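Local coordinates for uncharacterized protein (Staphylococcus aureus, PDB 3P8A) that is of unknown function but carries a glyoxalase-like domain of the VOC family, whose members often bind small molecules or metals in a pocket over a curved beta sheet, at residues E127-V132 against L152-Q157; F25-H30 against P164-Q169; H54-F59 against G91-T96. All blocks are in the same frame, centred on the assembly; numbering follows the deposited sequence.

Interaction 1 (E127-V132 against L152-Q157)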
# COMPACT_ATOMS: atom_id res chain seq x y z
N GLU A 127 -5.73 -17.17 -15.06
CA GLU A 127 -5.42 -18.08 -13.94
C GLU A 127 -6.66 -18.25 -13.06
O GLU A 127 -6.57 -18.81 -11.97
CB GLU A 127 -4.24 -17.55 -13.10
CG GLU A 127 -2.93 -17.47 -13.88
CD GLU A 127 -1.81 -16.81 -13.11
OE1 GLU A 127 -1.94 -15.61 -12.77
OE2 GLU A 127 -0.81 -17.51 -12.80
N GLN A 128 -7.81 -17.76 -13.53
CA GLN A 128 -9.09 -17.82 -12.82
C GLN A 128 -9.10 -17.08 -11.48
O GLN A 128 -9.81 -17.48 -10.56
CB GLN A 128 -9.64 -19.27 -12.74
CG GLN A 128 -11.17 -19.41 -12.47
CD GLN A 128 -12.08 -18.73 -13.47
OE1 GLN A 128 -11.72 -18.52 -14.63
NE2 GLN A 128 -13.30 -18.40 -13.05
N VAL A 129 -8.29 -16.04 -11.33
CA VAL A 129 -8.39 -15.24 -10.11
C VAL A 129 -9.48 -14.21 -10.39
O VAL A 129 -9.45 -13.55 -11.44
CB VAL A 129 -7.09 -14.66 -9.45
CG1 VAL A 129 -5.83 -14.93 -10.25
CG2 VAL A 129 -7.22 -13.19 -9.09
N GLU A 130 -10.51 -14.16 -9.52
CA GLU A 130 -11.62 -13.23 -9.67
C GLU A 130 -11.05 -11.85 -9.35
O GLU A 130 -10.37 -11.68 -8.35
CB GLU A 130 -12.80 -13.60 -8.74
CG GLU A 130 -13.96 -12.61 -8.69
CD GLU A 130 -14.84 -12.40 -9.92
OE1 GLU A 130 -14.97 -13.34 -10.74
OE2 GLU A 130 -15.44 -11.31 -10.03
N VAL A 131 -11.24 -10.90 -10.27
CA VAL A 131 -10.74 -9.54 -10.11
C VAL A 131 -11.93 -8.57 -10.08
O VAL A 131 -12.98 -8.90 -10.61
CB VAL A 131 -9.69 -9.14 -11.19
CG1 VAL A 131 -8.50 -10.08 -11.20
CG2 VAL A 131 -10.31 -9.03 -12.58
N VAL A 132 -11.76 -7.39 -9.45
CA VAL A 132 -12.73 -6.29 -9.43
C VAL A 132 -12.02 -5.11 -10.07
O VAL A 132 -10.92 -4.73 -9.65
CB VAL A 132 -13.34 -5.94 -8.05
CG1 VAL A 132 -14.16 -4.66 -8.11
CG2 VAL A 132 -14.20 -7.08 -7.51
N LEU A 152 -7.13 -2.03 -9.66
CA LEU A 152 -7.60 -3.38 -9.95
C LEU A 152 -7.38 -4.16 -8.66
O LEU A 152 -6.33 -4.05 -8.03
CB LEU A 152 -6.83 -4.00 -11.12
CG LEU A 152 -7.21 -5.44 -11.53
CD1 LEU A 152 -8.53 -5.48 -12.30
CD2 LEU A 152 -6.10 -6.05 -12.34
N TYR A 153 -8.41 -4.87 -8.24
CA TYR A 153 -8.37 -5.64 -7.01
C TYR A 153 -8.47 -7.11 -7.24
O TYR A 153 -9.17 -7.54 -8.16
CB TYR A 153 -9.52 -5.23 -6.11
CG TYR A 153 -9.45 -3.78 -5.67
CD1 TYR A 153 -8.69 -3.40 -4.57
CD2 TYR A 153 -10.24 -2.81 -6.28
CE1 TYR A 153 -8.64 -2.07 -4.15
CE2 TYR A 153 -10.24 -1.49 -5.84
CZ TYR A 153 -9.42 -1.13 -4.78
OH TYR A 153 -9.43 0.15 -4.30
N ILE A 154 -7.84 -7.89 -6.36
CA ILE A 154 -7.97 -9.34 -6.37
C ILE A 154 -9.12 -9.70 -5.43
O ILE A 154 -9.17 -9.21 -4.31
CB ILE A 154 -6.65 -10.01 -5.95
CG1 ILE A 154 -5.58 -9.80 -7.05
CG2 ILE A 154 -6.86 -11.52 -5.64
CD1 ILE A 154 -4.18 -10.10 -6.60
N MSE A 155 -10.05 -10.54 -5.90
CA MSE A 155 -11.14 -11.02 -5.05
C MSE A 155 -10.98 -12.53 -4.79
O MSE A 155 -11.48 -13.37 -5.55
CB MSE A 155 -12.49 -10.65 -5.64
CG MSE A 155 -13.55 -10.52 -4.59
SE MSE A 155 -15.18 -11.29 -5.23
CE MSE A 155 -14.84 -13.12 -4.61
N ASN A 156 -10.25 -12.87 -3.73
CA ASN A 156 -10.00 -14.25 -3.36
C ASN A 156 -11.26 -14.92 -2.81
O ASN A 156 -11.83 -14.43 -1.83
CB ASN A 156 -8.82 -14.36 -2.39
CG ASN A 156 -8.31 -15.76 -2.15
OD1 ASN A 156 -7.60 -16.01 -1.17
ND2 ASN A 156 -8.63 -16.71 -3.02
N GLN A 157 -11.70 -16.03 -3.47
CA GLN A 157 -12.88 -16.82 -3.11
C GLN A 157 -12.62 -17.64 -1.84
O GLN A 157 -13.56 -17.95 -1.10
CB GLN A 157 -13.30 -17.74 -4.26
CG GLN A 157 -14.75 -17.53 -4.72
CD GLN A 157 -14.93 -16.46 -5.78
OE1 GLN A 157 -13.99 -16.07 -6.50
NE2 GLN A 157 -16.15 -15.97 -5.93
O HOH W 1 -10.08 -15.54 -6.73

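Interaction 2 (F25-H30 against P164-Q169)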
# COMPACT_ATOMS: atom_id res chain seq x y z
N PHE A 25 6.68 -1.59 -6.30
CA PHE A 25 5.98 -1.09 -5.12
C PHE A 25 5.55 0.37 -5.39
O PHE A 25 6.37 1.16 -5.84
CB PHE A 25 6.93 -1.16 -3.89
CG PHE A 25 6.35 -0.56 -2.64
CD1 PHE A 25 5.46 -1.29 -1.86
CD2 PHE A 25 6.67 0.73 -2.25
CE1 PHE A 25 4.90 -0.72 -0.72
CE2 PHE A 25 6.10 1.29 -1.11
CZ PHE A 25 5.23 0.56 -0.35
N ASP A 26 4.27 0.71 -5.14
CA ASP A 26 3.83 2.08 -5.32
C ASP A 26 3.69 2.82 -4.00
O ASP A 26 4.33 3.84 -3.79
CB ASP A 26 2.53 2.18 -6.12
CG ASP A 26 2.33 3.57 -6.68
OD1 ASP A 26 3.10 3.97 -7.59
OD2 ASP A 26 1.40 4.27 -6.21
N HIS A 27 2.82 2.32 -3.12
CA HIS A 27 2.60 2.99 -1.86
C HIS A 27 2.07 2.05 -0.80
O HIS A 27 1.67 0.93 -1.11
CB HIS A 27 1.71 4.26 -2.03
CG HIS A 27 0.33 4.03 -2.56
ND1 HIS A 27 0.07 3.97 -3.92
CD2 HIS A 27 -0.84 3.91 -1.89
CE1 HIS A 27 -1.23 3.83 -4.03
NE2 HIS A 27 -1.82 3.75 -2.84
N ILE A 28 2.18 2.47 0.47
CA ILE A 28 1.63 1.77 1.61
C ILE A 28 0.57 2.68 2.21
O ILE A 28 0.76 3.89 2.26
CB ILE A 28 2.72 1.31 2.65
CG1 ILE A 28 2.09 0.47 3.78
CG2 ILE A 28 3.60 2.47 3.18
CD1 ILE A 28 3.08 -0.45 4.51
N ILE A 29 -0.54 2.11 2.64
CA ILE A 29 -1.64 2.88 3.23
C ILE A 29 -1.64 2.76 4.71
O ILE A 29 -1.69 1.65 5.25
CB ILE A 29 -3.02 2.47 2.65
CG1 ILE A 29 -3.03 2.62 1.12
CG2 ILE A 29 -4.17 3.29 3.28
CD1 ILE A 29 -3.52 1.43 0.46
N HIS A 30 -1.65 3.92 5.38
CA HIS A 30 -1.74 4.02 6.82
C HIS A 30 -3.02 4.78 7.20
O HIS A 30 -3.12 5.98 6.92
CB HIS A 30 -0.47 4.67 7.39
CG HIS A 30 -0.41 4.73 8.90
ND1 HIS A 30 0.67 5.32 9.55
CD2 HIS A 30 -1.29 4.30 9.83
CE1 HIS A 30 0.42 5.22 10.84
NE2 HIS A 30 -0.76 4.62 11.06
N PRO A 164 -5.32 -8.70 0.21
CA PRO A 164 -4.43 -8.75 -0.95
C PRO A 164 -3.96 -7.37 -1.41
O PRO A 164 -4.79 -6.47 -1.57
CB PRO A 164 -5.30 -9.40 -2.05
CG PRO A 164 -6.31 -10.21 -1.30
CD PRO A 164 -6.63 -9.32 -0.12
N PRO A 165 -2.66 -7.22 -1.70
CA PRO A 165 -2.18 -5.98 -2.33
C PRO A 165 -2.96 -5.74 -3.63
O PRO A 165 -3.43 -6.70 -4.26
CB PRO A 165 -0.71 -6.28 -2.64
CG PRO A 165 -0.33 -7.32 -1.66
CD PRO A 165 -1.55 -8.19 -1.53
N PHE A 166 -3.13 -4.47 -4.01
CA PHE A 166 -3.89 -4.11 -5.19
C PHE A 166 -3.01 -3.37 -6.18
O PHE A 166 -1.86 -3.08 -5.88
CB PHE A 166 -5.17 -3.33 -4.81
CG PHE A 166 -4.93 -2.01 -4.13
CD1 PHE A 166 -4.70 -1.94 -2.77
CD2 PHE A 166 -4.98 -0.82 -4.86
CE1 PHE A 166 -4.50 -0.71 -2.14
CE2 PHE A 166 -4.79 0.41 -4.22
CZ PHE A 166 -4.56 0.45 -2.87
N PHE A 167 -3.54 -3.16 -7.40
CA PHE A 167 -2.76 -2.60 -8.50
C PHE A 167 -3.19 -1.20 -8.87
O PHE A 167 -4.37 -0.88 -8.78
CB PHE A 167 -2.90 -3.51 -9.74
CG PHE A 167 -2.52 -4.96 -9.53
CD1 PHE A 167 -1.22 -5.40 -9.76
CD2 PHE A 167 -3.47 -5.91 -9.17
CE1 PHE A 167 -0.87 -6.75 -9.57
CE2 PHE A 167 -3.12 -7.25 -8.97
CZ PHE A 167 -1.82 -7.66 -9.22
N ILE A 168 -2.25 -0.40 -9.33
CA ILE A 168 -2.48 0.95 -9.77
C ILE A 168 -1.82 1.21 -11.12
O ILE A 168 -0.67 0.83 -11.35
CB ILE A 168 -2.05 2.03 -8.71
CG1 ILE A 168 -2.61 3.44 -9.06
CG2 ILE A 168 -0.50 2.07 -8.48
CD1 ILE A 168 -2.63 4.43 -7.82
N GLN A 169 -2.54 1.92 -11.97
CA GLN A 169 -2.02 2.42 -13.23
C GLN A 169 -2.40 3.90 -13.25
O GLN A 169 -3.59 4.25 -13.32
CB GLN A 169 -2.56 1.70 -14.47
CG GLN A 169 -1.75 2.10 -15.72
CD GLN A 169 -2.37 1.63 -17.01
OE1 GLN A 169 -2.65 0.44 -17.20
NE2 GLN A 169 -2.52 2.54 -17.94

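Interaction 3 (H54-F59 against G91-T96)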
# COMPACT_ATOMS: atom_id res chain seq x y z
N HIS A 54 -14.00 11.23 -3.85
CA HIS A 54 -15.45 11.45 -3.83
C HIS A 54 -16.30 10.21 -3.70
O HIS A 54 -17.28 10.25 -2.97
CB HIS A 54 -15.94 12.34 -4.99
CG HIS A 54 -17.31 12.89 -4.73
ND1 HIS A 54 -17.49 14.09 -4.06
CD2 HIS A 54 -18.53 12.35 -4.98
CE1 HIS A 54 -18.80 14.25 -3.95
NE2 HIS A 54 -19.47 13.23 -4.50
N LYS A 55 -15.91 9.11 -4.36
CA LYS A 55 -16.63 7.83 -4.30
C LYS A 55 -16.73 7.25 -2.89
O LYS A 55 -17.73 6.60 -2.57
CB LYS A 55 -15.91 6.79 -5.15
CG LYS A 55 -16.11 6.89 -6.65
CD LYS A 55 -15.07 6.06 -7.41
CE LYS A 55 -15.16 4.56 -7.20
NZ LYS A 55 -16.41 3.98 -7.76
N TYR A 56 -15.68 7.44 -2.06
CA TYR A 56 -15.60 6.84 -0.73
C TYR A 56 -15.75 7.74 0.47
O TYR A 56 -16.09 7.24 1.54
CB TYR A 56 -14.31 6.02 -0.61
CG TYR A 56 -14.14 4.98 -1.69
CD1 TYR A 56 -14.94 3.83 -1.71
CD2 TYR A 56 -13.19 5.12 -2.69
CE1 TYR A 56 -14.80 2.87 -2.71
CE2 TYR A 56 -13.05 4.17 -3.70
CZ TYR A 56 -13.84 3.04 -3.69
OH TYR A 56 -13.67 2.09 -4.66
N GLY A 57 -15.50 9.04 0.31
CA GLY A 57 -15.62 9.99 1.41
C GLY A 57 -14.37 10.08 2.27
O GLY A 57 -14.43 10.52 3.42
N THR A 58 -13.22 9.65 1.70
CA THR A 58 -11.90 9.63 2.35
C THR A 58 -11.01 10.73 1.79
O THR A 58 -11.29 11.24 0.70
CB THR A 58 -11.21 8.25 2.19
OG1 THR A 58 -11.20 7.86 0.81
CG2 THR A 58 -11.83 7.17 3.05
N PHE A 59 -9.94 11.08 2.53
CA PHE A 59 -8.93 12.06 2.12
C PHE A 59 -7.57 11.59 2.59
O PHE A 59 -7.47 10.80 3.53
CB PHE A 59 -9.22 13.48 2.67
CG PHE A 59 -9.26 13.61 4.17
CD1 PHE A 59 -10.39 13.22 4.89
CD2 PHE A 59 -8.20 14.18 4.87
CE1 PHE A 59 -10.43 13.35 6.28
CE2 PHE A 59 -8.24 14.31 6.26
CZ PHE A 59 -9.36 13.90 6.96
N GLY A 91 -16.36 -4.43 -0.89
CA GLY A 91 -15.81 -5.62 -0.26
C GLY A 91 -14.32 -5.77 -0.53
O GLY A 91 -13.63 -6.45 0.24
N VAL A 92 -13.80 -5.11 -1.59
CA VAL A 92 -12.37 -5.14 -1.96
C VAL A 92 -11.63 -3.79 -1.88
O VAL A 92 -10.40 -3.80 -1.83
CB VAL A 92 -12.13 -5.81 -3.35
CG1 VAL A 92 -12.62 -7.25 -3.38
CG2 VAL A 92 -12.74 -4.99 -4.48
N ALA A 93 -12.35 -2.67 -2.00
CA ALA A 93 -11.73 -1.34 -2.11
C ALA A 93 -10.78 -0.96 -0.96
O ALA A 93 -11.01 -1.35 0.18
CB ALA A 93 -12.79 -0.27 -2.30
N PHE A 94 -9.70 -0.20 -1.28
CA PHE A 94 -8.75 0.22 -0.25
C PHE A 94 -9.41 1.06 0.85
O PHE A 94 -9.13 0.82 2.02
CB PHE A 94 -7.54 0.95 -0.87
CG PHE A 94 -7.84 2.37 -1.29
CD1 PHE A 94 -7.51 3.44 -0.48
CD2 PHE A 94 -8.53 2.62 -2.48
CE1 PHE A 94 -7.85 4.75 -0.85
CE2 PHE A 94 -8.90 3.92 -2.83
CZ PHE A 94 -8.54 4.98 -2.02
N ALA A 95 -10.29 2.03 0.50
CA ALA A 95 -10.92 2.93 1.49
C ALA A 95 -11.85 2.24 2.49
O ALA A 95 -11.81 2.54 3.67
CB ALA A 95 -11.64 4.06 0.78
N THR A 96 -12.68 1.31 2.01
CA THR A 96 -13.67 0.58 2.79
C THR A 96 -13.04 -0.39 3.79
O THR A 96 -13.74 -0.84 4.70
CB THR A 96 -14.76 -0.02 1.87
OG1 THR A 96 -14.15 -0.86 0.90
CG2 THR A 96 -15.59 1.04 1.13

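Interaction 1 (E127-V132 against L152-Q157)
Val-132 and Tyr-153 pair through both of their peptide groups, and the rest of this contact can be read outward from that pair. Tyr-153 N gives a nearly straight bond to Val-132 O (2.9 Å, 172° at the hydrogen), and Val-132 N returns one to Tyr-153 O at 2.9 Å. Two residues along, Met-155 N, in a residue present as selenomethionine, reaches Glu-130 O at 2.7 Å. Within the same pair, the return link from Glu-130 N to Met-155 O runs through a water, which accepts from Glu-130 N at 3.1 Å and donates to Met-155 O at 2.8 Å.

The two faces of the ladder differ in character. On the face of Glu-130, Val-132, Tyr-153 and Met-155, the Glu-130 chain leaves with CG anti to its own amide nitrogen (chi1 173°) and bends at chi2 (68°), which lays it alongside Met-155, both pointing the same way, with Glu-130 CG 3.9 Å from Met-155 SE. Val-92 lies over this face, and the Tyr-153 hydroxyl is held by Phe-94 N. On the face of Val-131 and Ile-154 the side chains meet mainly through methyls: Val-131 CG2 touches Leu-152 CD1 at 4.0 Å, and Val-129, just before the strand, brings its CG2 to 3.8 Å from Ile-154 CG2. Leu-124 backs both valines, while Trp-211 and Phe-212 of helix 201-212 back Ile-154.

A Schellman motif, with Gln-128 at positive phi as its C-prime residue, ends helix 117-125, and the chain then runs through Val-129 into the strand. The result is an antiparallel hairpin, 130-139 with 147-155, at a margin of the eight-stranded sheet where 130-139 is one of the two outermost strands, as expected of a glyoxalase-like (VOC) sheet.

Interaction 2 (F25-H30 against P164-Q169)
Strand 25-30, through Asp-26, His-27 and Ile-29, meets Phe-166 and Ile-168 of strand 166-169 by side chains; the segment axes run at 120° and stay 8.5 Å apart because strand 106-113 lies between them. Ile-168 CG2 presses against the carboxylate of Asp-26, 3.7 Å from its CG, and Ile-168 CD1 reaches the edge of the His-27 ring at CE1 (4.1 Å). That ring is fixed in rotation by its neighbour: His-27 ND1 donates to Asp-26 OD2 at 2.7 Å, almost within the ring plane, on the anti lone pair of the oxygen. Asp-26 and His-27 both face Cys-111 in a classic beta bulge, consistent with both side chains reaching Ile-168. The contact lies mid-sheet, where four-stranded halves meet at strands 24-31 and 106-113 and probably correspond to the paired modules of VOC proteins. A first torsion of 63° puts Phe-166 CG between the backbone N and the carbonyl carbon, and the end of the ring comes near Ile-29, whose CD1 meets its edge in plane, 3.5 Å from Phe-166 CE1. His-27 stacks on Tyr-69, and a glycerol, probably from the crystallisation liquor, lies about 4 Å from its side chain and may mark a pocket.

Interaction 3 (H54-F59 against G91-T96)
Thr-58 OG1 is hydrogen-bonded to His-53 ND1 and at the same time rests 3.8 Å from the methyl of Ala-95. At a chi1 of 52° both branches of Thr-58, OG1 and CG2, lie against this methyl. Most of the contact belongs to Tyr-56, which reaches along the loop from Ala-95 to Ala-93. Near its root, Tyr-56 CB is 3.6 Å from Ala-95 CB; at the far end, Tyr-56 OH lies 3.5 Å from Ala-93 CB and has a weak hydrogen bond to Glu-89 OE2. Between these points Thr-96 CG2 approaches Tyr-56 CD1 at 4.0 Å, the Thr-96 hydroxyl being turned instead to Gly-90 O. Tyr-56 and Phe-94 meet obliquely, their planes at 75° and Tyr-56 CE2 4.2 Å from Phe-94 CE2. The Ala-95 methyl sits over the centre of one face of the Phe-94 ring, so this small side chain is shared by both aromatic residues. Phe-94 also meets His-53 edge-to-face and touches Leu-73 and Leu-151. A glycerol, probably from the crystallisation liquor, lies about 3 Å from Phe-94, and loop 91-96 may line a pocket over the sheet, the place where VOC proteins commonly hold their ligands.

From the N terminus, strand 24-31 opens the longest loop, which interaction 2 closes at 164-169. The other two contacts nest inside it in series: interaction 3 joins 54-59 to 91-96 before interaction 1 pairs 127-132 with 152-157, and none cross. Interaction 2 packs side chains across the middle of the eight-stranded sheet, over strand 106-113, interaction 1 builds the hairpin at one margin, and interaction 3 fastens the loop preceding helix 97-100 to the turn before strand 58-64 and that strand's first residue. They also touch one another. Phe-94 CB packs on Phe-166 CZ, Val-92 on Met-155, and strands 147-155 and 166-170 are sheet neighbours, joined by a probable hydrogen bond between Leu-152 O and Phe-167 N.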